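Tail spike protein gp49 (Pseudomonas phage LKA1, PDB 4RU4) cleaves the O-specific polysaccharide of Pseudomonas as a lyase, acting as the trimeric tailspike with which the phage degrades the host cell envelope during entry. Local coordinates at the interface of chains A and B. Residues are numbered along the deposited sequence; one frame, centred on the assembly and turned at random. Chains: chain A/B, tail spike protein gp49.

All three contacts join chains A and B of a three-chain tailspike. Contacts 2 and 3 are neighbours, their C-alpha centres about 13 Å apart. Contact 3 lies in the pectin lyase-like region; contact 2 pairs strands there, among them 260-263 and 287-290, with earlier elements including strand 168-177. Contact 1 sits far along the spike, about 72 Å from contact 2 and 59 Å from contact 3, in the C-terminal Ig-like region. They share no residues. Contacts 2 and 3 are mainly polar and water-bridged, whereas contact 1 combines a small apolar patch with bonds from backbone N-H groups to a backbone and a carboxylate oxygen, so the subunits are tied together at widely separated levels.

Contact 1: the interface of chains A and B. Residues chain A 550, 560-561; chain B 562, 564, 578-580.
A:Val560 pushes its two methyl groups against B:Val562, B:Ile564 and B:Phe578 in the C-terminal Ig-like domain, where a loop of chain A lies against strands 562-565 and 572-578 of chain B. With chi1 at 177°, CG1 stands anti to the backbone N and faces B:Val562 and B:Ile564, while CG2 turns to B:Phe578. CG1 lies 3.9 Å from B:Val562 CG1, the two valine side chains running antiparallel, flank to flank. It is equally close to the B:Ile564 methyl CG2, and A:Val560 CG2 reaches B:Phe578 CB at 3.7 Å, its side chain nearly perpendicular to that of the phenylalanine. This is the tightly packed part; A:Val560 as a whole hides 63 Å² against chain B.

Contact is sparser on the polar side, around the loop residue B:Asp580. Its carboxylate OD1 accepts the backbone N of A:Gly561 at 2.7 Å through the syn lone pair, and its backbone O takes the N of A:Val560 at 3.2 Å. B:Asp580 itself buries little, 11 Å², and B:Thr579 practically nothing. A:Lys550, on strand 545-551, reaches across to its own chain's loop, where its ammonium NZ bonds A:Val560 O at 2.6 Å, probably bracing the segment that presents the methyls.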
loop_
_atom_site.group_PDB
_atom_site.type_symbol
_atom_site.label_atom_id
_atom_site.label_comp_id
_atom_site.label_asym_id
_atom_site.label_seq_id
_atom_site.Cartn_x
_atom_site.Cartn_y
_atom_site.Cartn_z
ATOM N N LYS A 550 -16.314 31.069 31.971
ATOM C CA LYS A 550 -17.725 31.435 32.009
ATOM C C LYS A 550 -18.169 32.097 30.696
ATOM O O LYS A 550 -17.505 33.019 30.192
ATOM C CB LYS A 550 -17.981 32.404 33.156
ATOM C CG LYS A 550 -19.354 33.079 33.075
ATOM C CD LYS A 550 -19.598 34.010 34.273
ATOM C CE LYS A 550 -20.670 35.010 33.945
ATOM N NZ LYS A 550 -21.237 35.706 35.129
ATOM N N VAL A 560 -19.279 39.103 38.263
ATOM C CA VAL A 560 -19.113 38.213 37.121
ATOM C C VAL A 560 -18.935 36.776 37.603
ATOM O O VAL A 560 -19.565 35.836 37.081
ATOM C CB VAL A 560 -17.914 38.600 36.251
ATOM C CG1 VAL A 560 -17.784 37.569 35.118
ATOM C CG2 VAL A 560 -18.098 40.002 35.675
ATOM N N GLY A 561 -18.078 36.611 38.605
ATOM C CA GLY A 561 -17.720 35.297 39.109
ATOM C C GLY A 561 -16.479 34.772 38.416
ATOM O O GLY A 561 -16.260 35.034 37.228
ATOM N N VAL B 562 -12.026 40.002 34.530
ATOM C CA VAL B 562 -12.399 38.613 34.326
ATOM C C VAL B 562 -12.761 38.416 32.863
ATOM O O VAL B 562 -13.699 39.032 32.353
ATOM C CB VAL B 562 -13.611 38.236 35.244
ATOM C CG1 VAL B 562 -14.003 36.770 35.068
ATOM C CG2 VAL B 562 -13.281 38.536 36.715
ATOM N N ILE B 564 -14.289 36.598 29.758
ATOM C CA ILE B 564 -15.450 35.756 29.455
ATOM C C ILE B 564 -15.770 35.863 27.973
ATOM O O ILE B 564 -15.074 36.548 27.230
ATOM C CB ILE B 564 -16.695 36.196 30.252
ATOM C CG1 ILE B 564 -17.094 37.626 29.849
ATOM C CG2 ILE B 564 -16.426 36.106 31.783
ATOM C CD1 ILE B 564 -18.431 38.137 30.491
ATOM N N PHE B 578 -14.131 42.045 32.133
ATOM C CA PHE B 578 -15.094 42.746 33.012
ATOM C C PHE B 578 -14.521 42.759 34.425
ATOM O O PHE B 578 -14.109 41.715 34.927
ATOM C CB PHE B 578 -16.433 41.986 33.085
ATOM C CG PHE B 578 -17.314 42.123 31.870
ATOM C CD1 PHE B 578 -16.991 41.499 30.677
ATOM C CD2 PHE B 578 -18.508 42.850 31.950
ATOM C CE1 PHE B 578 -17.823 41.597 29.558
ATOM C CE2 PHE B 578 -19.338 42.965 30.847
ATOM C CZ PHE B 578 -18.991 42.340 29.637
ATOM N N THR B 579 -14.494 43.907 35.095
ATOM C CA THR B 579 -14.010 43.894 36.480
ATOM C C THR B 579 -15.030 43.059 37.257
ATOM O O THR B 579 -16.235 43.097 36.930
ATOM C CB THR B 579 -13.883 45.309 37.081
ATOM O OG1 THR B 579 -15.184 45.913 37.218
ATOM C CG2 THR B 579 -12.987 46.192 36.193
ATOM N N ASP B 580 -14.590 42.268 38.237
ATOM C CA ASP B 580 -15.559 41.336 38.841
ATOM C C ASP B 580 -16.690 42.106 39.544
ATOM O O ASP B 580 -17.860 41.702 39.483
ATOM C CB ASP B 580 -14.890 40.363 39.815
ATOM C CG ASP B 580 -15.800 39.191 40.194
ATOM O OD1 ASP B 580 -16.532 38.645 39.311
ATOM O OD2 ASP B 580 -15.784 38.812 41.385
#

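Contact 2: the interface of chains A and B. Residues chain A 260, 287; chain B 172, 230, 232, 252-253, 255.
With CG anti to the backbone N (chi1 180°) and the chain nearly straight as far as CE, A:Lys287 runs across B:Asp253 and then bends at chi4 (-76°), which swings its ammonium group to B:Glu172 in this polar subunit interface beside the beta-helix. The salt bridge from A:Lys287 NZ to the carboxylate OE1 of B:Glu172 measures 2.9 Å and arrives from above the carboxylate plane. That oxygen also takes the hydroxyl of B:Tyr252 on its anti lone pair, which helps fix the carboxylate. On the way, CD of the lysine packs on the carboxylate carbon CG of B:Asp253 at 3.3 Å.

A:Asn260 reaches the same aspartate beside the lysine, its side chain opposed to that of B:Asp253, but its direct bonds are weak: amide OD1 takes NH2 of B:Arg232 at 3.0 Å, with amide and guanidinium planes 69° apart, and ND2 points to B:Ser230 OG and B:Asp253 OD2. Within chain B, B:Arg232 holds B:Asp253 end-on, NH1 to the backbone O and NH2 to OD2, while B:Asp253 OD1 accepts B:Lys255 NZ on its syn lone pair. Waters join A:Asn260 OD1 to B:Lys255 NZ and A:Lys287 NZ to B:Ser230 OG. The bonds within chain B probably preset this surface, which likely helps hold the tailspike trimer together.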
loop_
_atom_site.group_PDB
_atom_site.type_symbol
_atom_site.label_atom_id
_atom_site.label_comp_id
_atom_site.label_asym_id
_atom_site.label_seq_id
_atom_site.Cartn_x
_atom_site.Cartn_y
_atom_site.Cartn_z
ATOM N N ASN A 260 0.659 -21.463 -4.930
ATOM C CA ASN A 260 -0.272 -21.907 -3.903
ATOM C C ASN A 260 0.475 -22.934 -3.121
ATOM O O ASN A 260 0.884 -23.937 -3.691
ATOM C CB ASN A 260 -1.513 -22.573 -4.512
ATOM C CG ASN A 260 -2.542 -21.558 -4.991
ATOM O OD1 ASN A 260 -2.217 -20.393 -5.193
ATOM N ND2 ASN A 260 -3.779 -21.994 -5.158
ATOM N N LYS A 287 -1.124 -17.750 -2.367
ATOM C CA LYS A 287 -2.178 -18.207 -1.458
ATOM C C LYS A 287 -1.555 -19.331 -0.650
ATOM O O LYS A 287 -1.064 -20.302 -1.231
ATOM C CB LYS A 287 -3.385 -18.718 -2.269
ATOM C CG LYS A 287 -4.530 -19.222 -1.394
ATOM C CD LYS A 287 -5.851 -19.387 -2.165
ATOM C CE LYS A 287 -6.919 -20.070 -1.282
ATOM N NZ LYS A 287 -6.640 -21.551 -1.165
ATOM N N GLU B 172 -12.773 -23.891 3.032
ATOM C CA GLU B 172 -11.654 -24.723 2.586
ATOM C C GLU B 172 -11.358 -25.731 3.707
ATOM O O GLU B 172 -11.097 -25.339 4.846
ATOM C CB GLU B 172 -10.440 -23.847 2.265
ATOM C CG GLU B 172 -9.274 -24.602 1.624
ATOM C CD GLU B 172 -8.083 -23.701 1.272
ATOM O OE1 GLU B 172 -8.258 -22.469 0.999
ATOM O OE2 GLU B 172 -6.957 -24.249 1.270
ATOM N N SER B 230 -9.243 -22.060 -7.920
ATOM C CA SER B 230 -7.970 -21.464 -8.341
ATOM C C SER B 230 -7.711 -21.422 -9.856
ATOM O O SER B 230 -6.601 -21.768 -10.321
ATOM C CB SER B 230 -6.796 -22.112 -7.614
ATOM O OG SER B 230 -6.947 -21.930 -6.210
ATOM N N ARG B 232 -6.608 -19.648 -13.270
ATOM C CA ARG B 232 -5.542 -18.680 -13.505
ATOM C C ARG B 232 -5.681 -18.086 -14.890
ATOM O O ARG B 232 -5.851 -18.824 -15.874
ATOM C CB ARG B 232 -4.187 -19.392 -13.388
ATOM C CG ARG B 232 -3.879 -19.896 -11.968
ATOM C CD ARG B 232 -3.655 -18.709 -11.059
ATOM N NE ARG B 232 -3.375 -19.043 -9.660
ATOM C CZ ARG B 232 -4.299 -19.074 -8.696
ATOM N NH1 ARG B 232 -5.584 -18.855 -8.996
ATOM N NH2 ARG B 232 -3.939 -19.364 -7.439
ATOM N N TYR B 252 -13.362 -19.913 -6.575
ATOM C CA TYR B 252 -12.600 -19.740 -5.338
ATOM C C TYR B 252 -11.179 -19.434 -5.756
ATOM O O TYR B 252 -10.593 -20.217 -6.516
ATOM C CB TYR B 252 -12.614 -21.042 -4.551
ATOM C CG TYR B 252 -12.001 -20.937 -3.166
ATOM C CD1 TYR B 252 -12.587 -20.140 -2.192
ATOM C CD2 TYR B 252 -10.836 -21.638 -2.844
ATOM C CE1 TYR B 252 -12.033 -20.047 -0.910
ATOM C CE2 TYR B 252 -10.280 -21.565 -1.575
ATOM C CZ TYR B 252 -10.888 -20.766 -0.605
ATOM O OH TYR B 252 -10.326 -20.679 0.660
ATOM N N ASP B 253 -10.643 -18.295 -5.310
ATOM C CA ASP B 253 -9.254 -17.917 -5.594
ATOM C C ASP B 253 -8.987 -17.765 -7.106
ATOM O O ASP B 253 -7.940 -18.188 -7.616
ATOM C CB ASP B 253 -8.268 -18.922 -4.955
ATOM C CG ASP B 253 -6.794 -18.572 -5.231
ATOM O OD1 ASP B 253 -6.459 -17.381 -5.138
ATOM O OD2 ASP B 253 -5.983 -19.482 -5.560
ATOM N N LYS B 255 -7.614 -15.839 -10.065
ATOM C CA LYS B 255 -6.668 -14.733 -10.215
ATOM C C LYS B 255 -6.474 -14.378 -11.687
ATOM O O LYS B 255 -6.147 -15.252 -12.495
ATOM C CB LYS B 255 -5.321 -15.077 -9.583
ATOM C CG LYS B 255 -5.339 -15.105 -8.043
ATOM C CD LYS B 255 -3.930 -15.245 -7.462
ATOM C CE LYS B 255 -3.956 -15.062 -5.955
ATOM N NZ LYS B 255 -3.656 -16.322 -5.265
HETATM O O HOH W 1 -1.330 -17.688 -6.187
HETATM O O HOH W 2 -7.314 -22.839 -3.653
#

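Contact 3: the interface of chains A and B. Residues chain A 315, 342-344; chain B 310, 312, 314, 341.
A:Thr344 and B:Asn310 make a direct hydrogen bond between turns and short strands of the pectin lyase-like region, which by family is a right-handed beta-helix. The threonine hydroxyl OG1 gives to the amide oxygen OD1 of B:Asn310 at 2.8 Å, in the carbonyl plane and on a lone pair. From within chain B, B:Arg312 grips that oxygen side-on with NE and NH2, both tilted from the carbonyl plane; three donors thus converge on it, which should help fix the amide.

Salt-bridge support comes from B:Glu341, whose OE1 meets NE of B:Arg314 at 2.8 Å, in the guanidinium plane but from above the carboxylate. This probably helps position the guanidinium against the chain A backbone.

Water adds a further link: one molecule bonds A:Thr344 OG1 at 2.9 Å and also B:Arg314 NH2, lying at the edge of the guanidinium.

Face and flank contacts add to these. B:Arg314 is extended from CG to NE, with CG anti to the carbonyl carbon (chi1 -64°), which lays its CD 3.3 Å from the amide oxygen OD1 of A:Asn315. The two side chains pass flank to flank, heading opposite ways, their flat groups only 16° from parallel. B:Arg312 CB covers one guanidinium face of B:Arg314.

Two polar approaches lack a bond. A:Asn342 OD1 lies 3.2 Å from B:Glu341 OE1, probably unfavourable with the amide as modelled. On the other guanidinium face, offset toward the rim, the carbonyl oxygen A:Asn342 O sits 2.9 Å from B:Arg314 NH2, whose N-H points elsewhere.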
loop_
_atom_site.group_PDB
_atom_site.type_symbol
_atom_site.label_atom_id
_atom_site.label_comp_id
_atom_site.label_asym_id
_atom_site.label_seq_id
_atom_site.Cartn_x
_atom_site.Cartn_y
_atom_site.Cartn_z
ATOM N N ASN A 315 0.742 -8.881 -1.014
ATOM C CA ASN A 315 -0.366 -9.339 -1.844
ATOM C C ASN A 315 -0.666 -10.824 -1.666
ATOM O O ASN A 315 -1.033 -11.484 -2.631
ATOM C CB ASN A 315 -0.078 -9.028 -3.325
ATOM C CG ASN A 315 0.299 -7.559 -3.546
ATOM O OD1 ASN A 315 -0.155 -6.689 -2.809
ATOM N ND2 ASN A 315 1.147 -7.281 -4.550
ATOM N N ASN A 342 -0.277 -5.386 2.202
ATOM C CA ASN A 342 -1.400 -5.761 1.333
ATOM C C ASN A 342 -1.693 -7.239 1.415
ATOM O O ASN A 342 -1.936 -7.895 0.382
ATOM C CB ASN A 342 -1.123 -5.363 -0.122
ATOM C CG ASN A 342 -0.941 -3.870 -0.282
ATOM O OD1 ASN A 342 -1.863 -3.116 -0.028
ATOM N ND2 ASN A 342 0.231 -3.441 -0.730
ATOM N N CYS A 343 -1.688 -7.772 2.640
ATOM C CA CYS A 343 -1.975 -9.198 2.827
ATOM C C CYS A 343 -3.280 -9.384 3.578
ATOM O O CYS A 343 -3.650 -8.549 4.407
ATOM C CB CYS A 343 -0.859 -9.913 3.595
ATOM S SG CYS A 343 0.656 -10.120 2.612
ATOM N N THR A 344 -3.990 -10.453 3.247
ATOM C CA THR A 344 -5.116 -10.912 4.058
ATOM C C THR A 344 -4.581 -12.032 4.950
ATOM O O THR A 344 -4.117 -13.054 4.456
ATOM C CB THR A 344 -6.239 -11.468 3.153
ATOM O OG1 THR A 344 -6.692 -10.417 2.278
ATOM C CG2 THR A 344 -7.434 -11.946 3.999
ATOM N N ASN B 310 -13.308 -11.337 0.162
ATOM C CA ASN B 310 -11.835 -11.397 0.088
ATOM C C ASN B 310 -11.361 -11.387 -1.348
ATOM O O ASN B 310 -10.408 -12.073 -1.708
ATOM C CB ASN B 310 -11.223 -12.591 0.859
ATOM C CG ASN B 310 -9.691 -12.461 1.035
ATOM O OD1 ASN B 310 -9.168 -11.362 1.241
ATOM N ND2 ASN B 310 -8.973 -13.576 0.881
ATOM N N ARG B 312 -9.594 -9.047 -4.050
ATOM C CA ARG B 312 -8.710 -7.904 -3.917
ATOM C C ARG B 312 -8.239 -7.430 -5.294
ATOM O O ARG B 312 -7.650 -8.203 -6.038
ATOM C CB ARG B 312 -7.514 -8.296 -3.036
ATOM C CG ARG B 312 -7.937 -8.985 -1.753
ATOM C CD ARG B 312 -8.591 -7.961 -0.790
ATOM N NE ARG B 312 -8.992 -8.617 0.453
ATOM C CZ ARG B 312 -9.537 -7.976 1.492
ATOM N NH1 ARG B 312 -9.755 -6.665 1.432
ATOM N NH2 ARG B 312 -9.854 -8.647 2.592
ATOM N N ARG B 314 -5.646 -5.065 -7.186
ATOM C CA ARG B 314 -4.397 -4.418 -6.804
ATOM C C ARG B 314 -3.594 -4.016 -8.014
ATOM O O ARG B 314 -3.535 -4.772 -8.991
ATOM C CB ARG B 314 -3.554 -5.378 -5.970
ATOM C CG ARG B 314 -4.224 -5.758 -4.636
ATOM C CD ARG B 314 -3.302 -6.557 -3.735
ATOM N NE ARG B 314 -3.869 -6.682 -2.394
ATOM C CZ ARG B 314 -4.175 -7.833 -1.812
ATOM N NH1 ARG B 314 -3.970 -8.976 -2.442
ATOM N NH2 ARG B 314 -4.682 -7.831 -0.586
ATOM N N GLU B 341 -6.663 -1.584 -4.068
ATOM C CA GLU B 341 -5.446 -1.111 -3.423
ATOM C C GLU B 341 -4.423 -0.781 -4.513
ATOM O O GLU B 341 -4.272 -1.550 -5.467
ATOM C CB GLU B 341 -4.885 -2.223 -2.518
ATOM C CG GLU B 341 -5.906 -2.579 -1.416
ATOM C CD GLU B 341 -5.590 -3.823 -0.598
ATOM O OE1 GLU B 341 -4.572 -4.492 -0.871
ATOM O OE2 GLU B 341 -6.410 -4.138 0.311
HETATM O O HOH W 3 -4.733 -10.257 0.084
#